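Long-range contacts in flower-specific defensin (Nicotiana alata, PDB 4AAZ), which defends the plant against fungi such as F. oxysporum and B. cinerea and retards the growth of Helicoverpa insect pests: residues G12-K17 against G32-I37; K4-T9 against R40-K45. All blocks are in the same frame, centred on the assembly; numbering follows the deposited sequence.

Interaction 1. Residues G12-K17 against G32-I37; sequences GICITK and GHCSKI. With PO4 (phosphate ion), chain F.
C14 and C34 are joined by a disulfide, SG to SG 2.1 Å, that ties the loop ahead of helix 17-26 to the end of strand 31-34. It is one of the four disulfides of the plant defensin (gamma-thionin) fold, and the bridge turns with a chi3 of -68°. The backbone of the loop curls round the sulfur of C34, with I15 N 3.6 Å from C34 SG.

K17 makes the second link. Beyond CB, its CG comes within 3.6 Å of G32 O. CD passes the same oxygen at a longer distance, CE returns to 3.5 Å of G32 O, and the bend at chi4 (69°) brings NZ to a hydrogen bond of 2.7 Å with G32 O. NZ approaches from above the carbonyl plane, 38° out of it, and also forms a salt bridge with D31, so the ammonium has two partners on strand 31-34. Farther along, one water donates to both C14 O and S35 O, and S35 OG donates to a bound phosphate.

The contact thus fastens the start of helix 17-26 to edge strand 31-34 of the defensin sheet, while C14 also packs on C41 of the adjoining strand 41-46.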
# COMPACT_ATOMS: atom_id res chain seq x y z
N GLY A 12 0.49 0.05 11.26
CA GLY A 12 1.49 1.02 11.62
C GLY A 12 1.96 1.93 10.49
O GLY A 12 1.37 1.97 9.42
N ILE A 13 3.03 2.68 10.73
CA ILE A 13 3.54 3.57 9.70
C ILE A 13 4.36 2.81 8.68
O ILE A 13 4.99 1.78 8.95
CB ILE A 13 4.33 4.77 10.22
CG1 ILE A 13 5.56 4.32 10.95
CG2 ILE A 13 3.45 5.68 11.07
CD1 ILE A 13 6.54 5.49 11.23
N CYS A 14 4.30 3.30 7.45
CA CYS A 14 4.94 2.67 6.31
C CYS A 14 6.33 3.28 6.15
O CYS A 14 6.46 4.48 5.84
CB CYS A 14 4.09 2.91 5.07
SG CYS A 14 4.51 1.82 3.69
N ILE A 15 7.35 2.47 6.37
CA ILE A 15 8.74 2.90 6.20
C ILE A 15 9.42 2.12 5.10
O ILE A 15 10.06 2.71 4.23
CB ILE A 15 9.56 2.77 7.52
CG1 ILE A 15 8.95 3.68 8.60
CG2 ILE A 15 11.02 3.10 7.29
CD1 ILE A 15 8.97 5.18 8.27
N THR A 16 9.28 0.80 5.08
CA THR A 16 9.85 -0.00 4.01
C THR A 16 8.76 -0.69 3.20
O THR A 16 7.69 -1.05 3.71
CB THR A 16 10.85 -1.06 4.50
OG1 THR A 16 10.16 -2.05 5.27
CG2 THR A 16 11.95 -0.42 5.30
N LYS A 17 9.04 -0.86 1.92
CA LYS A 17 8.08 -1.40 0.97
C LYS A 17 7.61 -2.84 1.23
O LYS A 17 6.41 -3.12 1.12
CB LYS A 17 8.63 -1.33 -0.45
CG LYS A 17 7.60 -1.73 -1.52
CD LYS A 17 8.21 -1.73 -2.91
CE LYS A 17 7.19 -1.94 -3.98
NZ LYS A 17 6.28 -0.77 -4.12
N GLY A 32 1.98 -2.15 -3.34
CA GLY A 32 1.85 -1.17 -2.29
C GLY A 32 3.14 -0.41 -2.15
O GLY A 32 4.21 -0.97 -2.33
N HIS A 33 3.05 0.88 -1.82
CA HIS A 33 4.21 1.71 -1.55
C HIS A 33 3.93 2.62 -0.37
O HIS A 33 2.76 2.81 0.04
CB HIS A 33 4.57 2.55 -2.78
CG HIS A 33 3.54 3.59 -3.09
ND1 HIS A 33 2.36 3.29 -3.73
CD2 HIS A 33 3.50 4.92 -2.83
CE1 HIS A 33 1.63 4.38 -3.84
NE2 HIS A 33 2.30 5.39 -3.31
N CYS A 34 4.98 3.20 0.19
CA CYS A 34 4.84 4.13 1.31
C CYS A 34 4.73 5.56 0.84
O CYS A 34 5.44 5.98 -0.06
CB CYS A 34 6.04 4.03 2.25
SG CYS A 34 6.34 2.42 2.96
N SER A 35 3.83 6.32 1.46
CA SER A 35 3.80 7.77 1.22
C SER A 35 4.88 8.45 2.05
O SER A 35 5.44 7.86 2.97
CB SER A 35 2.41 8.34 1.49
OG SER A 35 2.14 8.40 2.87
N LYS A 36 5.23 9.68 1.67
CA LYS A 36 6.37 10.34 2.29
C LYS A 36 6.05 11.10 3.56
O LYS A 36 6.88 11.18 4.46
CB LYS A 36 7.06 11.29 1.31
CG LYS A 36 7.88 10.55 0.26
CD LYS A 36 8.86 11.46 -0.46
CE LYS A 36 8.13 12.49 -1.32
NZ LYS A 36 7.76 11.94 -2.66
N ILE A 37 4.85 11.67 3.66
CA ILE A 37 4.58 12.61 4.73
C ILE A 37 3.75 11.99 5.84
O ILE A 37 4.22 11.89 6.97
CB ILE A 37 3.97 13.93 4.18
CG1 ILE A 37 4.94 14.56 3.16
CG2 ILE A 37 3.63 14.87 5.31
CD1 ILE A 37 6.35 14.82 3.74
P PO4 F . 0.29 11.35 2.22
O1 PO4 F . 0.08 10.02 2.84
O2 PO4 F . 0.96 11.25 0.87
O3 PO4 F . -1.09 11.89 1.93
O4 PO4 F . 1.07 12.20 3.12
O HOH W 1 7.58 6.65 4.55

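Interaction 2. Residues K4-T9 against R40-K45. With PO4 (phosphate ion), chain F.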
# COMPACT_ATOMS: atom_id res chain seq x y z
N LYS A 4 -4.85 4.79 -6.19
CA LYS A 4 -4.28 4.56 -4.86
C LYS A 4 -5.38 4.46 -3.82
O LYS A 4 -6.30 5.30 -3.76
CB LYS A 4 -3.34 5.73 -4.50
CG LYS A 4 -2.13 5.80 -5.40
CD LYS A 4 -1.32 7.07 -5.24
CE LYS A 4 -0.12 7.15 -6.20
NZ LYS A 4 0.66 8.41 -6.04
N THR A 5 -5.29 3.43 -3.00
CA THR A 5 -6.21 3.20 -1.89
C THR A 5 -5.37 2.79 -0.68
O THR A 5 -4.58 1.85 -0.80
CB THR A 5 -7.19 2.07 -2.21
OG1 THR A 5 -7.92 2.40 -3.40
CG2 THR A 5 -8.15 1.85 -1.07
N GLU A 6 -5.50 3.47 0.46
CA GLU A 6 -4.75 3.07 1.64
C GLU A 6 -5.05 1.64 2.01
O GLU A 6 -6.21 1.20 2.01
CB GLU A 6 -5.04 4.00 2.81
CG GLU A 6 -4.14 3.75 4.01
CD GLU A 6 -4.15 4.83 5.07
OE1 GLU A 6 -5.01 5.76 5.01
OE2 GLU A 6 -3.31 4.75 6.00
N SER A 7 -4.02 0.88 2.33
CA SER A 7 -4.19 -0.48 2.82
C SER A 7 -5.07 -0.57 4.03
O SER A 7 -4.91 0.19 4.99
CB SER A 7 -2.81 -1.05 3.17
OG SER A 7 -2.89 -2.33 3.82
N ASN A 8 -5.97 -1.54 4.03
CA ASN A 8 -6.83 -1.74 5.19
C ASN A 8 -6.27 -2.67 6.25
O ASN A 8 -6.76 -2.70 7.36
CB ASN A 8 -8.19 -2.24 4.73
CG ASN A 8 -8.93 -1.18 3.92
OD1 ASN A 8 -9.00 -0.03 4.34
ND2 ASN A 8 -9.48 -1.56 2.77
N THR A 9 -5.27 -3.45 5.88
CA THR A 9 -4.68 -4.45 6.76
C THR A 9 -3.25 -4.20 7.20
O THR A 9 -2.75 -4.88 8.08
CB THR A 9 -4.76 -5.88 6.15
OG1 THR A 9 -3.80 -6.06 5.09
CG2 THR A 9 -6.14 -6.19 5.68
N ARG A 40 1.85 6.49 5.02
CA ARG A 40 0.80 5.50 4.88
C ARG A 40 1.20 4.44 3.85
O ARG A 40 1.94 4.72 2.91
CB ARG A 40 -0.47 6.19 4.42
CG ARG A 40 -0.91 7.31 5.37
CD ARG A 40 -2.25 7.89 5.01
NE ARG A 40 -2.17 8.66 3.78
CZ ARG A 40 -3.16 8.80 2.92
NH1 ARG A 40 -4.32 8.17 3.10
NH2 ARG A 40 -3.01 9.59 1.87
N CYS A 41 0.69 3.22 4.03
CA CYS A 41 0.81 2.19 3.01
C CYS A 41 -0.31 2.38 2.00
O CYS A 41 -1.49 2.18 2.35
CB CYS A 41 0.75 0.83 3.67
SG CYS A 41 0.72 -0.56 2.51
N LEU A 42 0.06 2.80 0.79
CA LEU A 42 -0.91 3.02 -0.27
C LEU A 42 -0.83 1.90 -1.27
O LEU A 42 0.23 1.65 -1.87
CB LEU A 42 -0.67 4.37 -0.95
CG LEU A 42 -0.72 5.58 -0.02
CD1 LEU A 42 -0.41 6.87 -0.83
CD2 LEU A 42 -2.06 5.69 0.66
N CYS A 43 -1.95 1.22 -1.44
CA CYS A 43 -2.06 0.16 -2.43
C CYS A 43 -2.44 0.74 -3.79
O CYS A 43 -3.16 1.76 -3.87
CB CYS A 43 -3.13 -0.87 -2.03
SG CYS A 43 -2.93 -1.56 -0.38
N THR A 44 -2.00 0.08 -4.85
CA THR A 44 -2.37 0.49 -6.19
C THR A 44 -2.88 -0.69 -7.00
O THR A 44 -2.44 -1.83 -6.81
CB THR A 44 -1.20 1.15 -6.95
OG1 THR A 44 -0.03 0.33 -6.86
CG2 THR A 44 -0.89 2.49 -6.36
N LYS A 45 -3.83 -0.42 -7.90
CA LYS A 45 -4.25 -1.41 -8.89
C LYS A 45 -4.85 -0.65 -10.05
O LYS A 45 -5.21 0.52 -9.89
CB LYS A 45 -5.25 -2.41 -8.29
CG LYS A 45 -6.61 -1.85 -7.90
CD LYS A 45 -7.49 -2.94 -7.31
CE LYS A 45 -8.82 -2.41 -6.84
NZ LYS A 45 -9.64 -3.50 -6.22
P PO4 F . 0.29 11.35 2.22
O1 PO4 F . 0.08 10.02 2.84
O2 PO4 F . 0.96 11.25 0.87
O3 PO4 F . -1.09 11.89 1.93
O4 PO4 F . 1.07 12.20 3.12
O HOH W 2 -1.27 2.95 6.07
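T5 and C43 form the hydrogen-bonded antiparallel pair between strands 2-6 and 41-46: T5 N donates to C43 O, and C43 N to T5 O, both at 2.8 Å. S7 N to C41 O follows, also 2.8 Å. C43 O additionally receives a CA-H...O contact from K4, and C41 O one from E6.

E6 CG, anti to the backbone N (chi1 -172°), lies 3.5 Å from C41 O. R40 NH1 donates to E6 OE1 at 3.2 Å in a salt bridge. The carboxylate and guanidinium planes stand 85° apart: OE1 lies at the guanidinium edge, yet NH1 meets it from above the carboxylate plane. A water links E6 OE2 to C41 N. R40 NE and NH2 donate to a phosphate, probably a crystallisation ion. L42 CD2 lies over the centre of one guanidinium face, 4.0 Å above the plane.

S7 CB packs 3.6 Å from C41 SG and C43 SG; S7 OG is hydrogen-bonded to E27 OE2 and F10 N. Backbone bonds thus hold the register, C20-C41 and C24-C43 pin helix 17-26 to the sheet, the hallmark of the cysteine-stabilised alpha-beta motif, and E6 and, in this crystal, the phosphate probably offset the charge of R40.

Together, interactions 1 and 2 bring in all three strands of the cysteine-stabilised alpha-beta fold of plant defensins. Interaction 2 joins the central strand 41-46 to edge strand 2-6 near the centre of the fold, mainly through backbone hydrogen bonds, with its charged pair toward the surface. Interaction 1, more peripheral and burying less area, depends on a covalent bridge and a lysine to hold a loop without regular structure against the opposite edge strand, 31-34. The two meet where H33 O probably accepts from L42 N and S35 N probably donates to R40 O. Both also touch the phosphate, probably from the crystallisation liquor, through S35 and R40.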